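Local coordinates for protein GTN Reductase (Agrobacterium tumefaciens, PDB 5N6G) that is an Old Yellow Enzyme family flavoprotein that binds flavin mononucleotide and probably reduces activated carbon-carbon double bonds with NADH or NADPH as electron donor, at residues A[78-81]-A[82-85]; A[165-169]-A[170-174]. All coordinates share one frame; numbering follows the deposited sequence.

Interaction 1 (A[78-81]-A[82-85])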
ATOM      1  N   GLU A  78       9.516  15.745   8.896  1.00 17.65           N
ATOM      2  CA  GLU A  78      10.905  15.751   9.340  1.00 19.58           C
ATOM      3  C   GLU A  78      11.370  14.346   9.686  1.00 17.11           C
ATOM      4  O   GLU A  78      12.483  13.949   9.338  1.00 20.19           O
ATOM      5  CB  GLU A  78      11.064  16.681  10.552  1.00 19.08           C
ATOM      6  CG  GLU A  78      12.475  16.708  11.116  1.00 31.31           C
ATOM      7  CD  GLU A  78      13.498  17.259  10.130  1.00 62.15           C
ATOM      8  OE1 GLU A  78      13.097  17.975   9.186  1.00 47.87           O
ATOM      9  OE2 GLU A  78      14.703  16.973  10.300  1.00 76.95           O
ATOM     10  N   GLY A  79      10.529  13.574  10.380  1.00 18.88           N
ATOM     11  CA  GLY A  79      10.901  12.205  10.700  1.00 17.16           C
ATOM     12  C   GLY A  79      11.090  11.350   9.464  1.00 17.26           C
ATOM     13  O   GLY A  79      12.007  10.530   9.395  1.00 15.46           O
ATOM     14  N   TRP A  80      10.210  11.509   8.471  1.00 13.41           N
ATOM     15  CA  TRP A  80      10.398  10.782   7.223  1.00 14.78           C
ATOM     16  C   TRP A  80      11.655  11.220   6.482  1.00 17.58           C
ATOM     17  O   TRP A  80      12.294  10.399   5.792  1.00 17.41           O
ATOM     18  CB  TRP A  80       9.193  10.966   6.327  1.00 14.49           C
ATOM     19  CG  TRP A  80       8.010  10.115   6.653  1.00 14.63           C
ATOM     20  CD1 TRP A  80       6.750  10.556   6.943  1.00 17.94           C
ATOM     21  CD2 TRP A  80       7.943   8.678   6.668  1.00 13.47           C
ATOM     22  NE1 TRP A  80       5.907   9.495   7.137  1.00 15.36           N
ATOM     23  CE2 TRP A  80       6.611   8.329   6.989  1.00 14.18           C
ATOM     24  CE3 TRP A  80       8.872   7.659   6.450  1.00 15.04           C
ATOM     25  CZ2 TRP A  80       6.184   7.002   7.089  1.00 18.26           C
ATOM     26  CZ3 TRP A  80       8.439   6.325   6.574  1.00 17.47           C
ATOM     27  CH2 TRP A  80       7.111   6.024   6.883  1.00 17.03           C
ATOM     28  N   LYS A  81      12.014  12.507   6.567  1.00 15.37           N
ATOM     29  CA  LYS A  81      13.217  12.968   5.884  1.00 17.78           C
ATOM     30  C   LYS A  81      14.454  12.251   6.407  1.00 18.72           C
ATOM     31  O   LYS A  81      15.364  11.933   5.638  1.00 18.46           O
ATOM     32  CB  LYS A  81      13.344  14.486   6.029  1.00 20.73           C
ATOM     33  CG  LYS A  81      14.507  15.105   5.271  1.00 34.64           C
ATOM     34  CD  LYS A  81      14.326  14.979   3.758  1.00 50.86           C
ATOM     35  CE  LYS A  81      15.420  15.720   2.992  1.00 45.02           C
ATOM     36  NZ  LYS A  81      15.241  15.598   1.521  1.00 68.67           N
ATOM     37  N   LYS A  82      14.515  11.983   7.707  1.00 18.46           N
ATOM     38  CA  LYS A  82      15.644  11.217   8.231  1.00 18.45           C
ATOM     39  C   LYS A  82      15.687   9.824   7.612  1.00 18.18           C
ATOM     40  O   LYS A  82      16.770   9.306   7.302  1.00 22.21           O
ATOM     41  CB  LYS A  82      15.550  11.132   9.753  1.00 24.17           C
ATOM     42  CG  LYS A  82      16.754  10.485  10.408  1.00 29.68           C
ATOM     43  CD  LYS A  82      16.516  10.253  11.898  1.00 37.06           C
ATOM     44  CE  LYS A  82      17.819   9.980  12.633  1.00 59.48           C
ATOM     45  NZ  LYS A  82      18.245  11.152  13.465  1.00 66.49           N
ATOM     46  N   ILE A  83      14.514   9.211   7.420  1.00 16.67           N
ATOM     47  CA  ILE A  83      14.420   7.870   6.852  1.00 17.45           C
ATOM     48  C   ILE A  83      14.840   7.866   5.382  1.00 19.50           C
ATOM     49  O   ILE A  83      15.641   7.024   4.957  1.00 18.34           O
ATOM     50  CB  ILE A  83      12.996   7.322   7.036  1.00 18.01           C
ATOM     51  CG1 ILE A  83      12.767   7.027   8.521  1.00 20.63           C
ATOM     52  CG2 ILE A  83      12.776   6.083   6.164  1.00 21.42           C
ATOM     53  CD1 ILE A  83      11.371   6.720   8.872  1.00 18.56           C
ATOM     54  N   THR A  84      14.288   8.780   4.572  1.00 13.89           N
ATOM     55  CA  THR A  84      14.626   8.768   3.151  1.00 14.65           C
ATOM     56  C   THR A  84      16.090   9.134   2.938  1.00 16.85           C
ATOM     57  O   THR A  84      16.767   8.539   2.091  1.00 19.32           O
ATOM     58  CB  THR A  84      13.711   9.699   2.346  1.00 17.25           C
ATOM     59  OG1 THR A  84      13.954  11.065   2.698  1.00 17.59           O
ATOM     60  CG2 THR A  84      12.250   9.373   2.573  1.00 17.42           C
ATOM     61  N   ASP A  85      16.616  10.087   3.712  1.00 18.18           N
ATOM     62  CA  ASP A  85      18.046  10.376   3.620  1.00 20.09           C
ATOM     63  C   ASP A  85      18.878   9.128   3.927  1.00 22.96           C
ATOM     64  O   ASP A  85      19.869   8.845   3.242  1.00 21.08           O
ATOM     65  CB  ASP A  85      18.419  11.498   4.576  1.00 20.73           C
ATOM     66  CG  ASP A  85      17.982  12.875   4.093  1.00 31.88           C
ATOM     67  OD1 ASP A  85      17.538  13.019   2.928  1.00 33.77           O
ATOM     68  OD2 ASP A  85      18.108  13.827   4.910  1.00 33.96           O
TER

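Interaction 2 (A[165-169]-A[170-174])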
ATOM      1  N   ARG A 165       2.530  15.912  -2.100  1.00 14.05           N
ATOM      2  CA  ARG A 165       3.496  16.991  -1.971  1.00 16.18           C
ATOM      3  C   ARG A 165       4.351  16.827  -0.718  1.00 15.81           C
ATOM      4  O   ARG A 165       5.580  17.025  -0.763  1.00 16.84           O
ATOM      5  CB  ARG A 165       2.743  18.320  -1.953  1.00 18.63           C
ATOM      6  CG  ARG A 165       3.568  19.558  -1.850  1.00 30.85           C
ATOM      7  CD  ARG A 165       2.635  20.731  -1.550  1.00 74.03           C
ATOM      8  NE  ARG A 165       1.381  20.639  -2.307  1.00 71.82           N
ATOM      9  CZ  ARG A 165       0.165  20.862  -1.808  1.00 52.91           C
ATOM     10  NH1 ARG A 165      -0.005  21.189  -0.532  1.00 71.82           N
ATOM     11  NH2 ARG A 165      -0.900  20.741  -2.589  1.00 40.39           N
ATOM     12  N   ALA A 166       3.725  16.421   0.392  1.00 16.96           N
ATOM     13  CA  ALA A 166       4.460  16.177   1.624  1.00 17.83           C
ATOM     14  C   ALA A 166       5.475  15.069   1.446  1.00 17.51           C
ATOM     15  O   ALA A 166       6.590  15.151   1.975  1.00 16.53           O
ATOM     16  CB  ALA A 166       3.510  15.814   2.752  1.00 17.23           C
ATOM     17  N   ALA A 167       5.101  14.017   0.710  1.00 17.42           N
ATOM     18  CA  ALA A 167       6.024  12.924   0.456  1.00 15.58           C
ATOM     19  C   ALA A 167       7.257  13.409  -0.294  1.00 17.01           C
ATOM     20  O   ALA A 167       8.388  13.033   0.045  1.00 16.79           O
ATOM     21  CB  ALA A 167       5.315  11.820  -0.333  1.00 13.57           C
ATOM     22  N   LEU A 168       7.067  14.238  -1.324  1.00 15.61           N
ATOM     23  CA  LEU A 168       8.227  14.793  -2.018  1.00 19.38           C
ATOM     24  C   LEU A 168       9.060  15.677  -1.097  1.00 18.06           C
ATOM     25  O   LEU A 168      10.295  15.647  -1.143  1.00 19.68           O
ATOM     26  CB  LEU A 168       7.788  15.583  -3.244  1.00 23.71           C
ATOM     27  CG  LEU A 168       7.445  14.802  -4.514  1.00 33.08           C
ATOM     28  CD1 LEU A 168       7.186  15.791  -5.639  1.00 49.63           C
ATOM     29  CD2 LEU A 168       8.550  13.842  -4.910  1.00 44.71           C
ATOM     30  N   GLU A 169       8.407  16.478  -0.250  1.00 15.84           N
ATOM     31  CA  GLU A 169       9.147  17.323   0.679  1.00 17.66           C
ATOM     32  C   GLU A 169       9.976  16.486   1.646  1.00 18.22           C
ATOM     33  O   GLU A 169      11.069  16.907   2.069  1.00 21.58           O
ATOM     34  CB  GLU A 169       8.186  18.221   1.470  1.00 22.14           C
ATOM     35  CG  GLU A 169       8.941  19.223   2.333  1.00 25.94           C
ATOM     36  CD  GLU A 169       8.058  20.116   3.178  1.00 33.03           C
ATOM     37  OE1 GLU A 169       6.829  19.887   3.269  1.00 33.46           O
ATOM     38  OE2 GLU A 169       8.623  21.047   3.778  1.00 35.77           O
ATOM     39  N   ALA A 170       9.473  15.318   2.011  1.00 17.90           N
ATOM     40  CA  ALA A 170      10.177  14.405   2.896  1.00 18.01           C
ATOM     41  C   ALA A 170      11.246  13.589   2.181  1.00 19.59           C
ATOM     42  O   ALA A 170      11.883  12.754   2.830  1.00 20.64           O
ATOM     43  CB  ALA A 170       9.207  13.450   3.565  1.00 17.63           C
ATOM     44  N   GLY A 171      11.457  13.806   0.886  1.00 18.42           N
ATOM     45  CA  GLY A 171      12.545  13.167   0.178  1.00 18.34           C
ATOM     46  C   GLY A 171      12.222  11.831  -0.452  1.00 17.37           C
ATOM     47  O   GLY A 171      13.141  11.145  -0.898  1.00 17.90           O
ATOM     48  N   PHE A 172      10.959  11.427  -0.495  1.00 15.23           N
ATOM     49  CA  PHE A 172      10.607  10.181  -1.152  1.00 14.76           C
ATOM     50  C   PHE A 172      10.850  10.291  -2.649  1.00 15.65           C
ATOM     51  O   PHE A 172      10.746  11.369  -3.240  1.00 16.75           O
ATOM     52  CB  PHE A 172       9.150   9.822  -0.888  1.00 15.22           C
ATOM     53  CG  PHE A 172       8.893   9.334   0.512  1.00 13.93           C
ATOM     54  CD1 PHE A 172       9.174   8.013   0.859  1.00 14.24           C
ATOM     55  CD2 PHE A 172       8.372  10.174   1.467  1.00 15.95           C
ATOM     56  CE1 PHE A 172       8.944   7.547   2.131  1.00 14.19           C
ATOM     57  CE2 PHE A 172       8.128   9.714   2.748  1.00 15.51           C
ATOM     58  CZ  PHE A 172       8.437   8.402   3.089  1.00 15.12           C
ATOM     59  N   ASP A 173      11.168   9.152  -3.258  1.00 15.70           N
ATOM     60  CA  ASP A 173      11.308   9.063  -4.706  1.00 15.08           C
ATOM     61  C   ASP A 173       9.972   9.088  -5.435  1.00 19.57           C
ATOM     62  O   ASP A 173       9.947   9.330  -6.640  1.00 19.58           O
ATOM     63  CB  ASP A 173      12.076   7.798  -5.042  1.00 16.58           C
ATOM     64  CG  ASP A 173      13.484   7.845  -4.500  1.00 21.68           C
ATOM     65  OD1 ASP A 173      14.285   8.650  -5.040  1.00 21.88           O
ATOM     66  OD2 ASP A 173      13.773   7.133  -3.511  1.00 20.78           O
ATOM     67  N   GLY A 174       8.874   8.912  -4.712  1.00 17.65           N
ATOM     68  CA  GLY A 174       7.556   8.812  -5.296  1.00 17.78           C
ATOM     69  C   GLY A 174       6.589   8.297  -4.247  1.00 16.46           C
ATOM     70  O   GLY A 174       6.922   8.211  -3.061  1.00 14.96           O
TER
HETATM   71  O   HOH W   1      11.631  13.889  -2.930  1.00 36.99           O

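Interaction 1 (A[78-81]-A[82-85])
Glu78 O accepts a hydrogen bond from Lys82 N, one of a run of i to i+4 bonds through the middle of helix 74-89, the helix of the beta-alpha-beta unit that joins strands 50-57 and 94-99 of the TIM barrel. This bond is fairly long at 3.3 Å. At Gly79 the pattern slackens further: its O receives Ile83 N in a weak bond of 3.5 Å, while the CB of Lys82 also rests against this carbonyl. With Trp80 the helix tightens, and its O meets Thr84 N at 2.8 Å, the N-H pointing almost straight at the oxygen (167°). The indole lies on the barrel side of the helix, against strand 50-57. Because CG lies anti to the carbonyl carbon (chi1 -80°), the ring swings beside Ile83, whose CG1 is likewise anti to its carbonyl carbon, and the two side chains run alongside each other in the same direction. Ile83 CD1 comes obliquely against the six-membered ring, 3.6 Å from Trp80 CE3. Helix 36-43 packs on Ile83, and Trp80 NE1 is bonded to Gly70 O. Lys81, the last residue of segment 78-81, gives its O to Asp85 N at 2.9 Å. Its chain starts anti to the backbone N and then bends at chi2 (66°), which carries its outer half over to the Asp85 carboxylate. The electrostatic pairing there is loose: Lys81 NZ and Asp85 OD1 form a long salt bridge of 3.7 Å, and the methylene Lys81 CE lies nearer, 3.4 Å from the same Asp85 OD1.

Interaction 2 (A[165-169]-A[170-174])
Ala167 O and Phe172 N are joined by the 6-to-1 hydrogen bond of a Schellman motif, which ends helix 150-169 and turns the chain toward barrel strand 174-178. The bond measures 3.1 Å, with an N-H...O angle of 157°. Just before it, a regular i to i+4 bond runs from Ala170 N to Ala166 O over 2.9 Å. Gly171, the first residue to leave the helical conformation, with the positive phi (90°) of the motif, directs its N to Leu168 O at 3.0 Å; here the donor stands above the carbonyl plane, well away from the C=O direction. Leu168 O is gripped a second time by a water, which donates to it at 2.8 Å. The same water donates to Phe172 O at 2.7 Å and so bridges the final turn to the departing chain. The Leu168 methyl CD2 also packs on Phe172 O. Two groups of the turn find partners beyond it: Ala170 O has Thr84 of helix 74-89, and the Glu169 carboxylate makes a salt bridge with Arg74. On the buried side, CG of Phe172 is anti to the carbonyl carbon (chi1 -74°), which lays one edge of the ring along the last helical turn. Ala167 CB approaches Phe172 CD2 from above the ring plane, 3.9 Å away, whereas the Ala167 carbonyl lies at the edge, its O 3.2 Å from the same Phe172 CD2.

How the interactions relate
The two contacts belong to consecutive barrel helices and meet directly, their centres about 10 Å apart. Thr84 OG1 probably donates to Ala170 O at 2.7 Å, tying helix 74-89 to the Schellman turn after helix 150-169. Beside this bond the rings of Trp80 and Phe172 pack edge-to-face, with Trp80 CE3 3.5 Å from Phe172 CZ. Both contacts are partly buried: Trp80, Ile83 and Thr84 form the inner side of interaction 1, Ala166, Ala167, Ala170 and Phe172 that of interaction 2, with charged side chains outside. The charged flank of interaction 1 closes within one helix; that of interaction 2 bridges two. Regular helical bonding dominates 78-85, whereas 165-174 passes from it to capping bonds and a water bridge.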